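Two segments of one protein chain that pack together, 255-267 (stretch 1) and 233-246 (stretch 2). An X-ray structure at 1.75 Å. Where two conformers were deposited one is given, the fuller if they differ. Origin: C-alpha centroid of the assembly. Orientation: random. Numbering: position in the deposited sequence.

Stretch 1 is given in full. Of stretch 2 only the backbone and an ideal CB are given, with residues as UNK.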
# COMPACT_ATOMS: atom_id res chain seq x y z
N PRO B 255 25.42 -10.13 -5.65
CA PRO B 255 24.39 -9.20 -5.19
C PRO B 255 23.69 -9.78 -3.97
O PRO B 255 24.01 -10.89 -3.54
CB PRO B 255 23.41 -9.16 -6.37
CG PRO B 255 23.49 -10.53 -6.93
CD PRO B 255 24.94 -10.96 -6.78
N ASN B 256 22.76 -9.03 -3.39
CA ASN B 256 21.91 -9.63 -2.38
C ASN B 256 21.08 -10.72 -3.06
O ASN B 256 20.59 -10.50 -4.17
CB ASN B 256 21.01 -8.57 -1.78
CG ASN B 256 20.02 -9.15 -0.80
OD1 ASN B 256 18.87 -9.42 -1.16
ND2 ASN B 256 20.46 -9.37 0.44
N LEU B 257 20.97 -11.88 -2.43
CA LEU B 257 20.22 -13.00 -3.00
C LEU B 257 19.28 -13.57 -1.95
O LEU B 257 19.68 -13.81 -0.82
CB LEU B 257 21.18 -14.10 -3.46
CG LEU B 257 20.78 -15.00 -4.63
CD1 LEU B 257 20.80 -14.21 -5.91
CD2 LEU B 257 21.74 -16.18 -4.73
N THR B 258 18.03 -13.78 -2.31
CA THR B 258 17.13 -14.43 -1.37
C THR B 258 16.42 -15.60 -2.05
O THR B 258 16.19 -15.59 -3.26
CB THR B 258 16.06 -13.46 -0.78
OG1 THR B 258 15.26 -12.92 -1.84
CG2 THR B 258 16.73 -12.31 -0.00
N ALA B 259 16.12 -16.60 -1.24
CA ALA B 259 15.27 -17.71 -1.64
C ALA B 259 14.32 -17.94 -0.48
O ALA B 259 14.72 -17.90 0.69
CB ALA B 259 16.11 -18.97 -1.92
N GLY B 260 13.05 -18.18 -0.79
CA GLY B 260 12.06 -18.37 0.26
C GLY B 260 11.01 -19.35 -0.18
O GLY B 260 10.68 -19.42 -1.36
N LEU B 261 10.50 -20.12 0.76
CA LEU B 261 9.40 -21.03 0.48
C LEU B 261 8.38 -20.87 1.59
O LEU B 261 8.70 -21.01 2.76
CB LEU B 261 9.91 -22.48 0.43
CG LEU B 261 8.85 -23.54 0.13
CD1 LEU B 261 8.45 -23.47 -1.31
CD2 LEU B 261 9.42 -24.94 0.45
N ALA B 262 7.14 -20.57 1.21
CA ALA B 262 6.10 -20.37 2.20
C ALA B 262 4.87 -21.23 1.91
O ALA B 262 4.54 -21.49 0.74
CB ALA B 262 5.69 -18.93 2.23
N VAL B 263 4.22 -21.65 2.98
CA VAL B 263 2.83 -22.12 2.91
C VAL B 263 2.03 -21.31 3.90
O VAL B 263 2.14 -21.51 5.11
CB VAL B 263 2.69 -23.62 3.25
CG1 VAL B 263 1.21 -24.03 3.20
CG2 VAL B 263 3.48 -24.46 2.27
N LEU B 264 1.25 -20.36 3.39
CA LEU B 264 0.41 -19.51 4.22
C LEU B 264 -0.93 -20.19 4.48
O LEU B 264 -1.23 -21.25 3.91
CB LEU B 264 0.18 -18.16 3.53
CG LEU B 264 1.46 -17.46 3.09
CD1 LEU B 264 1.16 -16.17 2.32
CD2 LEU B 264 2.37 -17.19 4.28
N GLU B 265 -1.73 -19.60 5.35
CA GLU B 265 -3.04 -20.15 5.67
C GLU B 265 -3.89 -20.29 4.41
O GLU B 265 -3.95 -19.38 3.59
CB GLU B 265 -3.75 -19.26 6.69
CG GLU B 265 -5.10 -19.79 7.13
CD GLU B 265 -5.67 -19.05 8.33
OE1 GLU B 265 -5.09 -18.03 8.76
OE2 GLU B 265 -6.72 -19.49 8.85
N ARG B 266 -4.52 -21.45 4.26
CA ARG B 266 -5.49 -21.68 3.20
C ARG B 266 -6.77 -22.18 3.83
O ARG B 266 -6.81 -22.46 5.03
CB ARG B 266 -5.00 -22.71 2.20
CG ARG B 266 -4.14 -22.13 1.11
CD ARG B 266 -3.40 -23.24 0.42
NE ARG B 266 -2.85 -24.16 1.40
CZ ARG B 266 -3.06 -25.47 1.38
NH1 ARG B 266 -3.79 -26.01 0.41
NH2 ARG B 266 -2.53 -26.25 2.31
N SER B 267 -7.83 -22.30 3.05
CA SER B 267 -9.09 -22.62 3.68
C SER B 267 -9.55 -24.05 3.51
O SER B 267 -9.13 -24.77 2.60
CB SER B 267 -10.19 -21.68 3.25
OG SER B 267 -11.37 -21.94 4.00
N UNK B 233 -1.93 -25.18 13.02
CA UNK B 233 -3.11 -24.63 13.69
C UNK B 233 -4.32 -24.90 12.82
O UNK B 233 -4.22 -24.92 11.59
CB UNK B 233 -2.96 -23.13 13.96
N UNK B 234 -5.47 -25.12 13.45
CA UNK B 234 -6.70 -25.36 12.70
C UNK B 234 -6.61 -26.61 11.84
O UNK B 234 -7.35 -26.78 10.88
CB UNK B 234 -7.02 -24.15 11.82
N UNK B 235 -5.70 -27.51 12.19
CA UNK B 235 -5.56 -28.74 11.45
C UNK B 235 -4.90 -28.58 10.09
O UNK B 235 -5.08 -29.42 9.22
CB UNK B 235 -6.94 -29.38 11.27
N UNK B 236 -4.15 -27.50 9.90
CA UNK B 236 -3.28 -27.41 8.73
C UNK B 236 -1.89 -26.95 9.14
O UNK B 236 -1.69 -26.35 10.21
CB UNK B 236 -3.87 -26.46 7.69
N UNK B 237 -0.92 -27.25 8.29
CA UNK B 237 0.48 -26.94 8.58
C UNK B 237 1.00 -25.86 7.66
O UNK B 237 0.82 -25.92 6.44
CB UNK B 237 1.35 -28.19 8.45
N UNK B 238 1.65 -24.86 8.25
CA UNK B 238 2.28 -23.79 7.50
C UNK B 238 3.80 -23.88 7.57
O UNK B 238 4.37 -24.55 8.43
CB UNK B 238 1.81 -22.43 8.02
N UNK B 239 4.46 -23.18 6.65
CA UNK B 239 5.91 -23.20 6.57
C UNK B 239 6.40 -21.82 6.19
O UNK B 239 5.74 -21.11 5.44
CB UNK B 239 6.40 -24.25 5.57
N UNK B 240 7.57 -21.45 6.69
CA UNK B 240 8.28 -20.30 6.15
C UNK B 240 9.78 -20.57 6.18
O UNK B 240 10.38 -20.66 7.25
CB UNK B 240 7.94 -19.03 6.93
N UNK B 241 10.35 -20.78 5.00
CA UNK B 241 11.76 -21.10 4.83
C UNK B 241 12.42 -19.90 4.19
O UNK B 241 11.93 -19.39 3.17
CB UNK B 241 11.96 -22.36 3.99
N UNK B 242 13.51 -19.43 4.80
CA UNK B 242 14.16 -18.17 4.40
C UNK B 242 15.66 -18.38 4.21
O UNK B 242 16.30 -18.99 5.06
CB UNK B 242 13.91 -17.08 5.44
N UNK B 243 16.22 -17.88 3.11
CA UNK B 243 17.64 -18.06 2.79
C UNK B 243 18.14 -16.77 2.18
O UNK B 243 17.47 -16.19 1.34
CB UNK B 243 17.87 -19.24 1.84
N UNK B 244 19.32 -16.32 2.59
CA UNK B 244 19.84 -15.07 2.09
C UNK B 244 21.35 -15.03 2.06
O UNK B 244 22.03 -15.59 2.94
CB UNK B 244 19.31 -13.91 2.94
N UNK B 245 21.86 -14.39 1.02
CA UNK B 245 23.24 -13.96 0.92
C UNK B 245 23.18 -12.44 0.99
O UNK B 245 22.55 -11.80 0.15
CB UNK B 245 23.92 -14.46 -0.36
N UNK B 246 23.83 -11.86 1.99
CA UNK B 246 23.72 -10.42 2.23
C UNK B 246 24.05 -9.56 1.00
O UNK B 246 23.34 -8.59 0.70
CB UNK B 246 24.65 -10.03 3.38

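Stretch 2 runs antiparallel to stretch 1, the two strand axes at 166° and 4.5 Å apart at their closest. Each strand is extended, so successive side chains alternate between the two faces of the sheet.

Position 233 has an extended backbone, and its CB has nothing of stretch 1 within 5.5 Å; almost any residue would do. It is Asp233, whose OD2 accepts a weak hydrogen bond from the backbone N of position 234.

Position 234 has positive phi (62/21), which Asn, Asp or Gly tolerate best, yet its CB points toward stretch 1, where Glu265 offers a carboxylate. A long cation could reach it. The residue is Lys234: with chi2 to chi4 all t, it sets NZ 2.8 Å from Glu265 OE2 in a salt bridge, and a water links NZ to Glu265 OE1.

Position 235 (74/21), out of reach of stretch 1, favours glycine by its positive phi, and is Gly235. The type I' turn ends at 236.

Position 236 points toward stretch 1, but its CB has no neighbour within 5.5 Å. Beyond lie the backbone N and O of Arg266, a donor and an acceptor side by side; a long amide would suit both. Gln236 answers: OE1 accepts from Arg266 N (2.9 Å), and NE2 donates to Arg266 O (2.7 Å).

Position 237 points sideways with no nearby CB neighbour, leaving the choice wide. Arg237 leads its end away, to partners elsewhere in the structure.

At 238 an ideal CB would lie only 3.1 Å from Val263 O, a tight fit that argues for glycine although phi is negative. It is Gly238.

Position 239 shares a face with Val263 and Leu261, so an apolar or aromatic residue fits. Tyr239 places CD2 3.8 Å from Val263 CG2, which lies at the ring edge, while its backbone N and O pair with Val263.

Position 240, on the face of Ala262, has its CB 5.2 Å from Ala262 CB. Small or beta-branched residues suit; Thr240 is found, its OG1 weakly bonded to Tyr239 O.

Position 241 turns to the Leu261 face, where a large apolar group is expected. Phe241 brings CD2 to 3.8 Å from Leu261 CD2.

Position 242 lies opposite Gly260, which offers no side chain; many residues could fit. Met242 barely touches stretch 1.

Position 243 pairs with Ala259, whose small side chain leaves room for a broad one reaching Leu257. Trp243 uses it: CE3 is 3.8 Å from Ala259 CB, and CZ3 3.6 Å from Leu257 CD2, at the ring edge.

Position 244 shares a face with Thr258, and Asn256 ND2 is 5.3 Å from the ideal CB, inviting an acceptor such as Glu, Gln or Asp. Glu244 accepts from Asn256 ND2 through OE2 at 3.0 Å.

Position 245 faces Leu257 CB at 4.2 Å from the ideal CB, suiting Val, Ile or Leu. Val245 CB lies 4.1 Å from Leu257 CB.

Position 246 points away, so stretch 1 puts little constraint on its side chain; Gln246 contributes its backbone O, which accepts from Asn256 ND2 at 3.0 Å.

Stretch 2, residues 233-246: DKGQRGYTFMWEVQ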
# COMPACT_ATOMS: atom_id res chain seq x y z
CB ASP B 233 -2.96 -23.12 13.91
CG ASP B 233 -3.97 -22.58 14.91
OD1 ASP B 233 -4.23 -21.35 14.90
OD2 ASP B 233 -4.51 -23.37 15.71
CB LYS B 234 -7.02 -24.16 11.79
CG LYS B 234 -7.09 -22.83 12.52
CD LYS B 234 -7.47 -21.69 11.59
CE LYS B 234 -7.41 -20.35 12.32
NZ LYS B 234 -7.65 -19.17 11.44
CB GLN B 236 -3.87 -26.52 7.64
CG GLN B 236 -3.98 -25.06 8.01
CD GLN B 236 -4.63 -24.23 6.91
OE1 GLN B 236 -3.97 -23.78 5.97
NE2 GLN B 236 -5.94 -24.01 7.03
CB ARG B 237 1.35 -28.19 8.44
CG ARG B 237 2.79 -28.01 8.92
CD ARG B 237 3.21 -29.19 9.77
NE ARG B 237 4.57 -29.10 10.30
CZ ARG B 237 4.87 -28.69 11.53
NH1 ARG B 237 3.90 -28.31 12.37
NH2 ARG B 237 6.13 -28.66 11.92
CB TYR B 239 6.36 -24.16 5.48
CG TYR B 239 6.08 -25.62 5.77
CD1 TYR B 239 6.94 -26.36 6.55
CD2 TYR B 239 4.95 -26.24 5.26
CE1 TYR B 239 6.70 -27.70 6.82
CE2 TYR B 239 4.69 -27.58 5.52
CZ TYR B 239 5.57 -28.30 6.30
OH TYR B 239 5.34 -29.64 6.56
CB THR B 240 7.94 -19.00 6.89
OG1 THR B 240 6.53 -18.77 6.81
CG2 THR B 240 8.66 -17.83 6.25
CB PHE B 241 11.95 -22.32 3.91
CG PHE B 241 11.40 -23.60 4.47
CD1 PHE B 241 10.84 -23.66 5.73
CD2 PHE B 241 11.45 -24.77 3.71
CE1 PHE B 241 10.33 -24.85 6.24
CE2 PHE B 241 10.94 -25.96 4.20
CZ PHE B 241 10.39 -26.00 5.47
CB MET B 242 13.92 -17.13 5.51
CG MET B 242 12.44 -16.89 5.78
SD MET B 242 12.11 -16.06 7.35
CE MET B 242 12.12 -17.45 8.48
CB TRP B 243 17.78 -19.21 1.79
CG TRP B 243 19.19 -19.58 1.37
CD1 TRP B 243 20.00 -20.52 1.97
CD2 TRP B 243 19.93 -19.09 0.23
NE1 TRP B 243 21.19 -20.62 1.28
CE2 TRP B 243 21.18 -19.75 0.22
CE3 TRP B 243 19.65 -18.14 -0.77
CZ2 TRP B 243 22.15 -19.50 -0.75
CZ3 TRP B 243 20.63 -17.89 -1.74
CH2 TRP B 243 21.86 -18.57 -1.73
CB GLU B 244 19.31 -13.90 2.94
CG GLU B 244 19.68 -12.53 2.39
CD GLU B 244 18.91 -11.41 3.08
OE1 GLU B 244 17.80 -11.67 3.57
OE2 GLU B 244 19.43 -10.27 3.13
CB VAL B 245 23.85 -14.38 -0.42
CG1 VAL B 245 25.20 -13.69 -0.63
CG2 VAL B 245 23.97 -15.91 -0.49
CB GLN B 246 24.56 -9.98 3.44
CG GLN B 246 24.36 -8.51 3.83
CD GLN B 246 24.78 -8.22 5.26
OE1 GLN B 246 25.33 -9.09 5.94
NE2 GLN B 246 24.52 -7.00 5.72
O HOH W 1 -5.97 -16.99 11.10
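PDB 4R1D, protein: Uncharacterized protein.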